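Local coordinates for Bd3460 (Bdellovibrio bacteriovorus, PDB 5CEC), which is an ankyrin-repeat immunity protein that binds the predatory endopeptidase Bd3459 and probably protects the predator from its own enzyme during prey invasion, at residues D55-Q59 and V87-K92; G74-K80 and D110-L115; S155-K159 and L183-D189. All blocks are in the same frame, centred on the assembly; numbering follows the deposited sequence.

Contact 1 of 3, residues D55-Q59 and V87-K92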
ATOM      1  N   ASP B  55      27.697 -14.643   1.387  1.00 34.67           N
ATOM      2  CA  ASP B  55      27.046 -15.874   1.778  1.00 32.98           C
ATOM      3  C   ASP B  55      25.601 -15.549   2.017  1.00 27.89           C
ATOM      4  O   ASP B  55      25.264 -14.903   2.990  1.00 27.74           O
ATOM      5  CB  ASP B  55      27.718 -16.407   3.046  1.00 33.38           C
ATOM      6  CG  ASP B  55      27.055 -17.648   3.603  1.00 32.77           C
ATOM      7  OD1 ASP B  55      26.062 -18.178   3.032  1.00 31.64           O
ATOM      8  OD2 ASP B  55      27.565 -18.088   4.648  1.00 38.67           O
ATOM      9  N   LEU B  56      24.734 -16.034   1.134  1.00 27.36           N
ATOM     10  CA  LEU B  56      23.320 -15.694   1.205  1.00 25.04           C
ATOM     11  C   LEU B  56      22.625 -16.320   2.391  1.00 24.78           C
ATOM     12  O   LEU B  56      21.503 -15.932   2.674  1.00 25.19           O
ATOM     13  CB  LEU B  56      22.595 -16.096  -0.087  1.00 26.60           C
ATOM     14  CG  LEU B  56      23.050 -15.372  -1.357  1.00 28.98           C
ATOM     15  CD1 LEU B  56      22.362 -15.949  -2.587  1.00 30.41           C
ATOM     16  CD2 LEU B  56      22.816 -13.874  -1.299  1.00 31.20           C
ATOM     17  N   ASN B  57      23.254 -17.304   3.054  1.00 24.24           N
ATOM     18  CA  ASN B  57      22.692 -17.876   4.269  1.00 23.33           C
ATOM     19  C   ASN B  57      23.221 -17.220   5.538  1.00 22.87           C
ATOM     20  O   ASN B  57      22.797 -17.599   6.626  1.00 24.77           O
ATOM     21  CB  ASN B  57      22.942 -19.390   4.294  1.00 23.13           C
ATOM     22  CG  ASN B  57      22.134 -20.131   3.256  1.00 23.59           C
ATOM     23  OD1 ASN B  57      21.013 -19.726   2.897  1.00 22.65           O
ATOM     24  ND2 ASN B  57      22.691 -21.229   2.752  1.00 27.46           N
ATOM     25  N   ALA B  58      24.181 -16.291   5.422  1.00 22.19           N
ATOM     26  CA  ALA B  58      24.657 -15.584   6.613  1.00 21.86           C
ATOM     27  C   ALA B  58      23.562 -14.697   7.221  1.00 22.32           C
ATOM     28  O   ALA B  58      22.775 -14.049   6.507  1.00 24.45           O
ATOM     29  CB  ALA B  58      25.911 -14.775   6.308  1.00 24.62           C
ATOM     30  N   GLN B  59      23.508 -14.702   8.547  1.00 21.51           N
ATOM     31  CA  GLN B  59      22.490 -13.973   9.275  1.00 21.50           C
ATOM     32  C   GLN B  59      23.086 -12.761   9.978  1.00 22.73           C
ATOM     33  O   GLN B  59      24.227 -12.798  10.467  1.00 24.59           O
ATOM     34  CB  GLN B  59      21.814 -14.911  10.264  1.00 19.80           C
ATOM     35  CG  GLN B  59      20.920 -15.928   9.579  1.00 18.93           C
ATOM     36  CD  GLN B  59      20.515 -17.066  10.489  1.00 19.19           C
ATOM     37  OE1 GLN B  59      21.262 -18.037  10.682  1.00 20.73           O
ATOM     38  NE2 GLN B  59      19.339 -16.942  11.083  1.00 18.90           N
ATOM     39  N   VAL B  87      19.130 -20.777  -1.778  1.00 18.04           N
ATOM     40  CA  VAL B  87      19.308 -20.394  -0.392  1.00 18.72           C
ATOM     41  C   VAL B  87      18.551 -21.334   0.544  1.00 17.42           C
ATOM     42  O   VAL B  87      17.557 -21.985   0.166  1.00 18.75           O
ATOM     43  CB  VAL B  87      18.843 -18.940  -0.164  1.00 18.44           C
ATOM     44  CG1 VAL B  87      19.691 -17.997  -0.996  1.00 20.15           C
ATOM     45  CG2 VAL B  87      17.331 -18.773  -0.388  1.00 19.55           C
ATOM     46  N   ASN B  88      18.996 -21.398   1.791  1.00 16.82           N
ATOM     47  CA  ASN B  88      18.320 -22.210   2.798  1.00 17.11           C
ATOM     48  C   ASN B  88      17.010 -21.544   3.211  1.00 16.32           C
ATOM     49  O   ASN B  88      16.981 -20.370   3.600  1.00 17.16           O
ATOM     50  CB  ASN B  88      19.216 -22.464   4.023  1.00 17.34           C
ATOM     51  CG  ASN B  88      18.553 -23.428   5.035  1.00 18.21           C
ATOM     52  OD1 ASN B  88      17.652 -23.030   5.738  1.00 17.95           O
ATOM     53  ND2 ASN B  88      18.948 -24.718   5.047  1.00 18.29           N
ATOM     54  N   LEU B  89      15.915 -22.300   3.144  1.00 15.17           N
ATOM     55  CA  LEU B  89      14.600 -21.743   3.411  1.00 15.83           C
ATOM     56  C   LEU B  89      14.219 -21.681   4.862  1.00 15.84           C
ATOM     57  O   LEU B  89      13.255 -20.989   5.211  1.00 15.59           O
ATOM     58  CB  LEU B  89      13.517 -22.510   2.649  1.00 17.35           C
ATOM     59  CG  LEU B  89      13.653 -22.674   1.127  1.00 16.56           C
ATOM     60  CD1 LEU B  89      12.446 -23.361   0.530  1.00 18.46           C
ATOM     61  CD2 LEU B  89      13.878 -21.325   0.461  1.00 18.89           C
ATOM     62  N   GLU B  90      14.955 -22.371   5.716  1.00 15.59           N
ATOM     63  CA  GLU B  90      14.514 -22.662   7.077  1.00 15.27           C
ATOM     64  C   GLU B  90      15.274 -21.955   8.189  1.00 15.36           C
ATOM     65  O   GLU B  90      14.991 -22.173   9.391  1.00 16.31           O
ATOM     66  CB  GLU B  90      14.495 -24.165   7.302  1.00 16.00           C
ATOM     67  CG  GLU B  90      13.678 -24.939   6.292  1.00 16.62           C
ATOM     68  CD  GLU B  90      12.257 -24.480   6.107  1.00 16.71           C
ATOM     69  OE1 GLU B  90      11.639 -23.919   7.035  1.00 17.18           O
ATOM     70  OE2 GLU B  90      11.731 -24.687   4.996  1.00 17.48           O
ATOM     71  N   LEU B  91      16.180 -21.057   7.818  1.00 15.46           N
ATOM     72  CA  LEU B  91      16.820 -20.226   8.839  1.00 15.60           C
ATOM     73  C   LEU B  91      15.763 -19.380   9.525  1.00 15.19           C
ATOM     74  O   LEU B  91      14.713 -19.073   8.956  1.00 15.31           O
ATOM     75  CB  LEU B  91      17.934 -19.387   8.240  1.00 17.36           C
ATOM     76  CG  LEU B  91      19.083 -20.203   7.624  1.00 18.01           C
ATOM     77  CD1 LEU B  91      20.024 -19.309   6.862  1.00 19.27           C
ATOM     78  CD2 LEU B  91      19.819 -20.970   8.704  1.00 19.60           C
ATOM     79  N   LYS B  92      16.030 -19.024  10.777  1.00 15.63           N
ATOM     80  CA  LYS B  92      15.093 -18.291  11.617  1.00 15.56           C
ATOM     81  C   LYS B  92      15.735 -17.061  12.212  1.00 15.93           C
ATOM     82  O   LYS B  92      16.916 -17.082  12.592  1.00 17.66           O
ATOM     83  CB  LYS B  92      14.574 -19.177  12.747  1.00 16.07           C
ATOM     84  CG  LYS B  92      13.694 -20.293  12.241  1.00 17.28           C
ATOM     85  CD  LYS B  92      13.390 -21.279  13.312  1.00 20.21           C
ATOM     86  CE  LYS B  92      12.535 -22.398  12.805  1.00 23.85           C
ATOM     87  NZ  LYS B  92      12.661 -23.551  13.736  1.00 27.47           N
TER
HETATM   88  O   HOH W   1      18.643 -18.213   3.419  1.00 18.11           O
HETATM   89  O   HOH W   2      18.466 -19.913  12.137  1.00 23.66           O

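Contact 2 of 3, residues G74-K80 and D110-L115. With SO4 (sulfate ion), chain H.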
ATOM      1  N   GLY B  74       7.416  -8.437   0.761  1.00 19.36           N
ATOM      2  CA  GLY B  74       6.509  -8.850  -0.299  1.00 20.31           C
ATOM      3  C   GLY B  74       7.095  -8.754  -1.694  1.00 19.79           C
ATOM      4  O   GLY B  74       6.379  -8.459  -2.658  1.00 21.53           O
ATOM      5  N   ASN B  75       8.389  -9.036  -1.807  1.00 20.01           N
ATOM      6  CA  ASN B  75       9.140  -8.778  -3.024  1.00 20.74           C
ATOM      7  C   ASN B  75       9.339 -10.102  -3.749  1.00 20.03           C
ATOM      8  O   ASN B  75      10.357 -10.768  -3.608  1.00 22.11           O
ATOM      9  CB  ASN B  75      10.428  -8.057  -2.678  1.00 21.12           C
ATOM     10  CG  ASN B  75      10.156  -6.723  -2.003  1.00 20.70           C
ATOM     11  OD1 ASN B  75       9.271  -5.978  -2.430  1.00 24.09           O
ATOM     12  ND2 ASN B  75      10.915  -6.405  -0.977  1.00 23.03           N
ATOM     13  N   LEU B  76       8.333 -10.461  -4.536  1.00 21.17           N
ATOM     14  CA  LEU B  76       8.291 -11.740  -5.211  1.00 21.00           C
ATOM     15  C   LEU B  76       9.423 -11.980  -6.207  1.00 21.50           C
ATOM     16  O   LEU B  76      10.040 -13.053  -6.200  1.00 21.26           O
ATOM     17  CB  LEU B  76       6.946 -11.915  -5.892  1.00 22.26           C
ATOM     18  CG  LEU B  76       6.694 -13.237  -6.584  1.00 23.06           C
ATOM     19  CD1 LEU B  76       6.820 -14.412  -5.631  1.00 24.51           C
ATOM     20  CD2 LEU B  76       5.304 -13.180  -7.186  1.00 25.90           C
ATOM     21  N   ASP B  77       9.719 -10.993  -7.050  1.00 21.72           N
ATOM     22  CA  ASP B  77      10.843 -11.146  -7.989  1.00 22.35           C
ATOM     23  C   ASP B  77      12.157 -11.382  -7.261  1.00 21.03           C
ATOM     24  O   ASP B  77      12.962 -12.214  -7.676  1.00 22.86           O
ATOM     25  CB  ASP B  77      10.939  -9.939  -8.934  1.00 24.62           C
ATOM     26  CG  ASP B  77       9.893  -9.985 -10.045  1.00 30.27           C
ATOM     27  OD1 ASP B  77       9.106 -10.953 -10.093  1.00 36.99           O
ATOM     28  OD2 ASP B  77       9.857  -9.057 -10.882  1.00 38.92           O
ATOM     29  N   ILE B  78      12.375 -10.687  -6.150  1.00 20.88           N
ATOM     30  CA  ILE B  78      13.608 -10.875  -5.384  1.00 19.68           C
ATOM     31  C   ILE B  78      13.612 -12.256  -4.724  1.00 20.15           C
ATOM     32  O   ILE B  78      14.626 -12.955  -4.757  1.00 19.77           O
ATOM     33  CB  ILE B  78      13.829  -9.756  -4.368  1.00 21.35           C
ATOM     34  CG1 ILE B  78      14.049  -8.420  -5.089  1.00 21.84           C
ATOM     35  CG2 ILE B  78      15.001 -10.096  -3.455  1.00 20.90           C
ATOM     36  CD1 ILE B  78      14.085  -7.211  -4.169  1.00 22.24           C
ATOM     37  N   VAL B  79      12.478 -12.694  -4.193  1.00 18.38           N
ATOM     38  CA  VAL B  79      12.387 -14.043  -3.629  1.00 18.24           C
ATOM     39  C   VAL B  79      12.710 -15.069  -4.714  1.00 18.47           C
ATOM     40  O   VAL B  79      13.472 -15.979  -4.470  1.00 19.65           O
ATOM     41  CB  VAL B  79      11.005 -14.302  -3.007  1.00 17.96           C
ATOM     42  CG1 VAL B  79      10.758 -15.775  -2.698  1.00 17.26           C
ATOM     43  CG2 VAL B  79      10.890 -13.499  -1.739  1.00 18.34           C
ATOM     44  N   LYS B  80      12.147 -14.906  -5.909  1.00 19.72           N
ATOM     45  CA  LYS B  80      12.403 -15.867  -6.979  1.00 20.15           C
ATOM     46  C   LYS B  80      13.886 -15.913  -7.342  1.00 21.30           C
ATOM     47  O   LYS B  80      14.451 -17.000  -7.568  1.00 22.40           O
ATOM     48  CB  LYS B  80      11.568 -15.526  -8.214  1.00 22.54           C
ATOM     49  CG  LYS B  80      10.088 -15.820  -8.098  1.00 25.15           C
ATOM     50  CD  LYS B  80       9.347 -15.386  -9.365  1.00 30.45           C
ATOM     51  CE  LYS B  80       7.925 -15.924  -9.427  1.00 32.98           C
ATOM     52  NZ  LYS B  80       7.310 -15.674 -10.771  1.00 37.96           N
ATOM     53  N   ASP B 110       1.324 -13.858  -2.065  1.00 17.81           N
ATOM     54  CA  ASP B 110       1.999 -14.292  -3.297  1.00 18.82           C
ATOM     55  C   ASP B 110       3.376 -14.919  -3.021  1.00 17.67           C
ATOM     56  O   ASP B 110       3.741 -15.971  -3.583  1.00 19.36           O
ATOM     57  CB  ASP B 110       2.115 -13.134  -4.310  1.00 21.07           C
ATOM     58  CG  ASP B 110       2.838 -11.824  -3.727  1.00 26.10           C
ATOM     59  OD1 ASP B 110       3.005 -11.602  -2.454  1.00 27.10           O
ATOM     60  OD2 ASP B 110       3.243 -11.005  -4.594  1.00 33.87           O
ATOM     61  N   VAL B 111       4.128 -14.278  -2.139  1.00 17.24           N
ATOM     62  CA  VAL B 111       5.417 -14.786  -1.729  1.00 16.65           C
ATOM     63  C   VAL B 111       5.239 -16.105  -0.979  1.00 15.93           C
ATOM     64  O   VAL B 111       5.980 -17.082  -1.201  1.00 16.11           O
ATOM     65  CB  VAL B 111       6.194 -13.761  -0.881  1.00 16.63           C
ATOM     66  CG1 VAL B 111       7.412 -14.416  -0.257  1.00 16.73           C
ATOM     67  CG2 VAL B 111       6.617 -12.564  -1.723  1.00 17.90           C
ATOM     68  N   ALA B 112       4.257 -16.150  -0.099  1.00 14.86           N
ATOM     69  CA  ALA B 112       4.023 -17.370   0.681  1.00 15.78           C
ATOM     70  C   ALA B 112       3.762 -18.537  -0.292  1.00 15.66           C
ATOM     71  O   ALA B 112       4.323 -19.637  -0.110  1.00 16.13           O
ATOM     72  CB  ALA B 112       2.835 -17.205   1.624  1.00 15.79           C
ATOM     73  N   GLU B 113       2.908 -18.321  -1.301  1.00 17.22           N
ATOM     74  CA  GLU B 113       2.646 -19.371  -2.276  1.00 17.91           C
ATOM     75  C   GLU B 113       3.893 -19.828  -2.985  1.00 17.34           C
ATOM     76  O   GLU B 113       4.077 -21.035  -3.171  1.00 18.65           O
ATOM     77  CB  GLU B 113       1.572 -18.971  -3.291  1.00 17.79           C
ATOM     78  CG  GLU B 113       0.187 -18.856  -2.672  1.00 19.71           C
ATOM     79  CD  GLU B 113      -0.318 -20.196  -2.208  1.00 23.60           C
ATOM     80  OE1 GLU B 113      -0.612 -21.054  -3.062  1.00 29.59           O
ATOM     81  OE2 GLU B 113      -0.331 -20.413  -0.989  1.00 25.86           O
ATOM     82  N   GLU B 114       4.734 -18.874  -3.375  1.00 17.32           N
ATOM     83  CA  GLU B 114       5.995 -19.175  -4.036  1.00 18.18           C
ATOM     84  C   GLU B 114       6.862 -20.037  -3.140  1.00 17.13           C
ATOM     85  O   GLU B 114       7.458 -20.998  -3.602  1.00 18.39           O
ATOM     86  CB  GLU B 114       6.716 -17.880  -4.417  1.00 18.55           C
ATOM     87  CG  GLU B 114       7.982 -18.066  -5.244  1.00 22.68           C
ATOM     88  CD  GLU B 114       7.740 -18.487  -6.685  1.00 25.64           C
ATOM     89  OE1 GLU B 114       6.610 -18.340  -7.203  1.00 32.15           O
ATOM     90  OE2 GLU B 114       8.711 -18.964  -7.301  1.00 33.64           O
ATOM     91  N   LEU B 115       6.981 -19.664  -1.868  1.00 15.87           N
ATOM     92  CA  LEU B 115       7.835 -20.382  -0.920  1.00 15.42           C
ATOM     93  C   LEU B 115       7.326 -21.791  -0.659  1.00 16.72           C
ATOM     94  O   LEU B 115       8.109 -22.762  -0.640  1.00 17.08           O
ATOM     95  CB  LEU B 115       8.008 -19.605   0.385  1.00 14.87           C
ATOM     96  CG  LEU B 115       8.884 -18.358   0.263  1.00 15.92           C
ATOM     97  CD1 LEU B 115       8.731 -17.524   1.512  1.00 17.22           C
ATOM     98  CD2 LEU B 115      10.350 -18.683   0.053  1.00 18.97           C
TER
HETATM   99  S   SO4 H 301       6.996  -8.073  -6.995  1.00 33.55           S
HETATM  100  O1  SO4 H 301       6.064  -8.815  -7.898  1.00 39.33           O
HETATM  101  O2  SO4 H 301       6.661  -8.327  -5.566  1.00 30.89           O
HETATM  102  O3  SO4 H 301       8.372  -8.498  -7.269  1.00 32.99           O
HETATM  103  O4  SO4 H 301       6.837  -6.629  -7.343  1.00 36.39           O

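Contact 3 of 3, residues S155-K159 and L183-D189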
ATOM      1  N   SER B 155      -2.946 -32.593   8.867  1.00 19.92           N
ATOM      2  CA  SER B 155      -3.203 -32.560  10.302  1.00 21.88           C
ATOM      3  C   SER B 155      -3.070 -31.165  10.892  1.00 18.00           C
ATOM      4  O   SER B 155      -3.506 -30.942  12.020  1.00 18.11           O
ATOM      5  CB  SER B 155      -2.299 -33.534  11.066  1.00 23.36           C
ATOM      6  OG  SER B 155      -0.969 -33.094  11.074  1.00 24.41           O
ATOM      7  N   LEU B 156      -2.467 -30.225  10.173  1.00 16.79           N
ATOM      8  CA  LEU B 156      -2.308 -28.886  10.737  1.00 16.68           C
ATOM      9  C   LEU B 156      -3.627 -28.210  11.061  1.00 16.06           C
ATOM     10  O   LEU B 156      -3.669 -27.289  11.881  1.00 16.80           O
ATOM     11  CB  LEU B 156      -1.468 -28.023   9.834  1.00 16.40           C
ATOM     12  CG  LEU B 156      -0.010 -28.434   9.726  1.00 16.65           C
ATOM     13  CD1 LEU B 156       0.683 -27.637   8.665  1.00 16.81           C
ATOM     14  CD2 LEU B 156       0.713 -28.298  11.033  1.00 17.49           C
ATOM     15  N   ILE B 157      -4.717 -28.671  10.464  1.00 15.89           N
ATOM     16  CA  ILE B 157      -6.041 -28.152  10.798  1.00 16.37           C
ATOM     17  C   ILE B 157      -6.312 -28.140  12.288  1.00 16.42           C
ATOM     18  O   ILE B 157      -6.951 -27.185  12.785  1.00 16.03           O
ATOM     19  CB  ILE B 157      -7.139 -28.888   9.986  1.00 16.51           C
ATOM     20  CG1 ILE B 157      -8.516 -28.265  10.199  1.00 16.08           C
ATOM     21  CG2 ILE B 157      -7.206 -30.370  10.324  1.00 17.67           C
ATOM     22  CD1 ILE B 157      -8.645 -26.836   9.757  1.00 16.29           C
ATOM     23  N   ASN B 158      -5.836 -29.156  13.002  1.00 16.42           N
ATOM     24  CA  ASN B 158      -6.069 -29.269  14.439  1.00 16.97           C
ATOM     25  C   ASN B 158      -4.828 -29.148  15.310  1.00 16.63           C
ATOM     26  O   ASN B 158      -4.881 -29.466  16.496  1.00 18.27           O
ATOM     27  CB  ASN B 158      -6.832 -30.552  14.769  1.00 17.32           C
ATOM     28  CG  ASN B 158      -8.228 -30.526  14.220  1.00 17.43           C
ATOM     29  OD1 ASN B 158      -8.977 -29.584  14.483  1.00 19.06           O
ATOM     30  ND2 ASN B 158      -8.584 -31.544  13.456  1.00 19.23           N
ATOM     31  N   LYS B 159      -3.747 -28.615  14.755  1.00 16.81           N
ATOM     32  CA  LYS B 159      -2.544 -28.395  15.549  1.00 15.93           C
ATOM     33  C   LYS B 159      -2.716 -27.156  16.399  1.00 16.00           C
ATOM     34  O   LYS B 159      -2.916 -26.064  15.887  1.00 16.60           O
ATOM     35  CB  LYS B 159      -1.284 -28.296  14.684  1.00 16.44           C
ATOM     36  CG  LYS B 159      -0.040 -28.071  15.522  1.00 16.72           C
ATOM     37  CD  LYS B 159       1.268 -28.145  14.753  1.00 18.92           C
ATOM     38  CE  LYS B 159       2.452 -27.732  15.608  1.00 21.65           C
ATOM     39  NZ  LYS B 159       3.739 -28.263  15.097  1.00 25.49           N
ATOM     40  N   LEU B 183     -13.141 -24.083   7.889  1.00 15.10           N
ATOM     41  CA  LEU B 183     -12.332 -24.902   8.771  1.00 14.97           C
ATOM     42  C   LEU B 183     -12.936 -26.264   8.988  1.00 14.77           C
ATOM     43  O   LEU B 183     -12.225 -27.274   8.995  1.00 16.48           O
ATOM     44  CB  LEU B 183     -12.046 -24.211  10.086  1.00 15.02           C
ATOM     45  CG  LEU B 183     -11.186 -22.939   9.958  1.00 15.76           C
ATOM     46  CD1 LEU B 183     -11.092 -22.278  11.326  1.00 16.62           C
ATOM     47  CD2 LEU B 183      -9.798 -23.228   9.428  1.00 15.99           C
ATOM     48  N   ILE B 184     -14.256 -26.315   9.103  1.00 15.70           N
ATOM     49  CA  ILE B 184     -14.940 -27.594   9.263  1.00 16.38           C
ATOM     50  C   ILE B 184     -14.756 -28.452   8.022  1.00 16.25           C
ATOM     51  O   ILE B 184     -14.500 -29.654   8.142  1.00 18.01           O
ATOM     52  CB  ILE B 184     -16.400 -27.373   9.651  1.00 18.24           C
ATOM     53  CG1 ILE B 184     -16.479 -26.853  11.084  1.00 19.02           C
ATOM     54  CG2 ILE B 184     -17.204 -28.655   9.480  1.00 19.58           C
ATOM     55  CD1 ILE B 184     -17.855 -26.447  11.554  1.00 21.36           C
ATOM     56  N   LYS B 185     -14.905 -27.840   6.843  1.00 16.10           N
ATOM     57  CA  LYS B 185     -14.693 -28.522   5.570  1.00 18.65           C
ATOM     58  C   LYS B 185     -13.294 -29.123   5.455  1.00 17.97           C
ATOM     59  O   LYS B 185     -13.119 -30.163   4.826  1.00 21.66           O
ATOM     60  CB  LYS B 185     -15.055 -27.585   4.412  1.00 21.80           C
ATOM     61  CG  LYS B 185     -16.580 -27.469   4.242  1.00 27.62           C
ATOM     62  CD  LYS B 185     -16.998 -26.289   3.383  1.00 32.41           C
ATOM     63  CE  LYS B 185     -16.511 -26.433   1.961  1.00 35.89           C
ATOM     64  NZ  LYS B 185     -16.993 -25.293   1.127  1.00 39.35           N
ATOM     65  N   LYS B 186     -12.324 -28.530   6.159  1.00 17.83           N
ATOM     66  CA  LYS B 186     -10.955 -29.047   6.196  1.00 18.67           C
ATOM     67  C   LYS B 186     -10.657 -29.948   7.361  1.00 19.16           C
ATOM     68  O   LYS B 186      -9.508 -30.340   7.537  1.00 21.46           O
ATOM     69  CB  LYS B 186      -9.961 -27.876   6.188  1.00 20.70           C
ATOM     70  CG  LYS B 186     -10.057 -27.001   4.951  1.00 23.90           C
ATOM     71  CD  LYS B 186      -9.987 -27.788   3.653  1.00 27.48           C
ATOM     72  CE  LYS B 186      -9.950 -26.888   2.440  1.00 33.63           C
ATOM     73  NZ  LYS B 186      -9.901 -27.692   1.205  1.00 37.04           N
ATOM     74  N   GLY B 187     -11.659 -30.307   8.147  1.00 18.66           N
ATOM     75  CA  GLY B 187     -11.459 -31.299   9.199  1.00 19.61           C
ATOM     76  C   GLY B 187     -11.346 -30.798  10.610  1.00 17.87           C
ATOM     77  O   GLY B 187     -10.992 -31.567  11.498  1.00 19.23           O
ATOM     78  N   ALA B 188     -11.751 -29.557  10.866  1.00 16.08           N
ATOM     79  CA  ALA B 188     -11.651 -29.047  12.235  1.00 17.53           C
ATOM     80  C   ALA B 188     -12.456 -29.878  13.221  1.00 17.89           C
ATOM     81  O   ALA B 188     -13.615 -30.199  13.000  1.00 19.60           O
ATOM     82  CB  ALA B 188     -12.069 -27.579  12.323  1.00 18.02           C
ATOM     83  N   ASP B 189     -11.815 -30.164  14.342  1.00 18.57           N
ATOM     84  CA  ASP B 189     -12.418 -30.875  15.479  1.00 18.89           C
ATOM     85  C   ASP B 189     -13.182 -29.816  16.258  1.00 19.50           C
ATOM     86  O   ASP B 189     -12.631 -28.761  16.509  1.00 23.45           O
ATOM     87  CB  ASP B 189     -11.292 -31.525  16.300  1.00 21.04           C
ATOM     88  CG  ASP B 189     -11.780 -32.400  17.471  1.00 26.11           C
ATOM     89  OD1 ASP B 189     -12.920 -32.249  17.974  1.00 31.87           O
ATOM     90  OD2 ASP B 189     -10.948 -33.240  17.924  1.00 33.35           O
TER
HETATM   91  O   HOH W   3     -10.089 -27.313  15.626  1.00 18.87           O

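Contact 1 of 3, residues D55-Q59 and V87-K92
Loops of successive ankyrin repeats lie side by side, and in the pairing of 55-59 with 87-92 an asparagine bridges them. At the start, Asp55 faces no partner across the gap but shapes its own loop: its OD1 accepts from Asn57 N at 2.9 Å, an Asx turn, while Ala58 N to Asp55 O (3.0 Å) closes a type I beta turn. Leu56 points toward the neighbouring repeat, its CB 3.6 Å from Val87 CG1, and Val87 in turn rests on Leu67 of helix 66-72. Asn57, held in place by that turn, extends its amide so that OD1 accepts from Asn88 N (2.8 Å, 164°). The same OD1 also accepts a hydrogen bond from a water, 2.9 Å away, that donates to Asn88 O at 2.7 Å. Gln59 points toward the second loop, its OE1 3.8 Å from Leu91 CD2; its NE2 bonds Gly63 O in its own loop and donates to a second water (3.3 Å), which accepts from Lys92 N at 2.9 Å. A direct hydrogen bond from Asn88 N and bridging waters thus make this a polar, partly hydrated junction of two surface loops, beside the Leu56-Val87 apolar contact.

Contact 2 of 3, residues G74-K80 and D110-L115
Successive repeats of an ankyrin domain stack equivalent helices side by side, as helices 76-84 and 109-117 do here. Their short segments run nearly parallel (17°), with axes 9.9 Å apart at closest approach. Val111 is one bump: CG2 sits in the shallow hollow at the Gly74-Leu76 backbone, 3.8 Å from Gly74 C and 3.9 Å from Leu76 N, while CG1 meets Val79 CG2 at 3.9 Å. Gly74, which closes the preceding helix 66-72 in a Schellman motif, has no side chain to fill that hollow. In return, Val79 points toward helix 109-117, its CG1 4.0 Å from Leu115 CD2, and Leu76 lays CD1 on the aliphatic part of Glu114, 3.7 Å from its CB. At the outer edge Lys80 CG lies 3.5 Å from Glu114 OE2. A sulfate, probably from the crystallisation liquor, accepts from Leu76 N (O2, 2.9 Å) and Asp77 N (O3, 2.8 Å), and also binds Lys154 of the Bd3459 chain. No hydrogen bond joins the two segments, and Lys80 NZ to Glu114 OE1, 4.5 Å, exceeds a salt bridge, so apolar fit holds them together.

Contact 3 of 3, residues S155-K159 and L183-D189
A short 3-10 segment, 155-157, faces the C-terminal end of helix 177-185, and the two backbones come nearest at Ile157 and Ala188, whose CA atoms are 5.9 Å apart. The helix finishes in a Schellman motif: Ala188 N bonds Leu183 O at 3.0 Å and Gly187 N bonds Ile184 O at 2.9 Å, with Gly187 at phi 103°, where a side chain would be jammed against the preceding carbonyl. In 155-159, Asn158 N to Ser155 O (3.1 Å) and Lys159 N to Leu156 O (3.2 Å) hold the tight bend that presents Ile157 and Asn158. Within the ankyrin fold, the loop after the second helix of one repeat here packs on the helix end and loop of the next. Ile157 points toward this helix end: CG1 is 3.5 Å from both Lys186 O and Ala188 N, and CD1 reaches Leu183 CD2 at 3.8 Å. Phe135 of helix 134-141 touches both Ile157 and Leu183, tying this apolar cluster to the inner packing. Asn158 uses both ends of its amide, OD1 accepting from Asp189 N (2.9 Å, 172°) and ND2 donating to Gly187 O (3.1 Å). A water adds a third link, donating to Asn158 OD1 at 2.8 Å and to Asp189 O at 3.1 Å.

All three contacts join adjacent repeats, but at different levels of the stack. Contact 1 is a surface contact between two loops, with none of its touching residues buried. Contact 2, partly buried, pairs two helices and has the most buried residues of the three; only its segments are touched by the Bd3459 chain. Contact 3, also partly buried, combines a loop with a helix end. The chemistry follows: no hydrogen bonds cross contact 2, whereas in contacts 1 and 3 an asparagine OD1 accepts from a backbone N of the next repeat and from a bridging water. Segment 74-80 lies on helix 76-84 and segment 87-92 in the loop that follows; contact 3 lies across the chain's centre from both contacts.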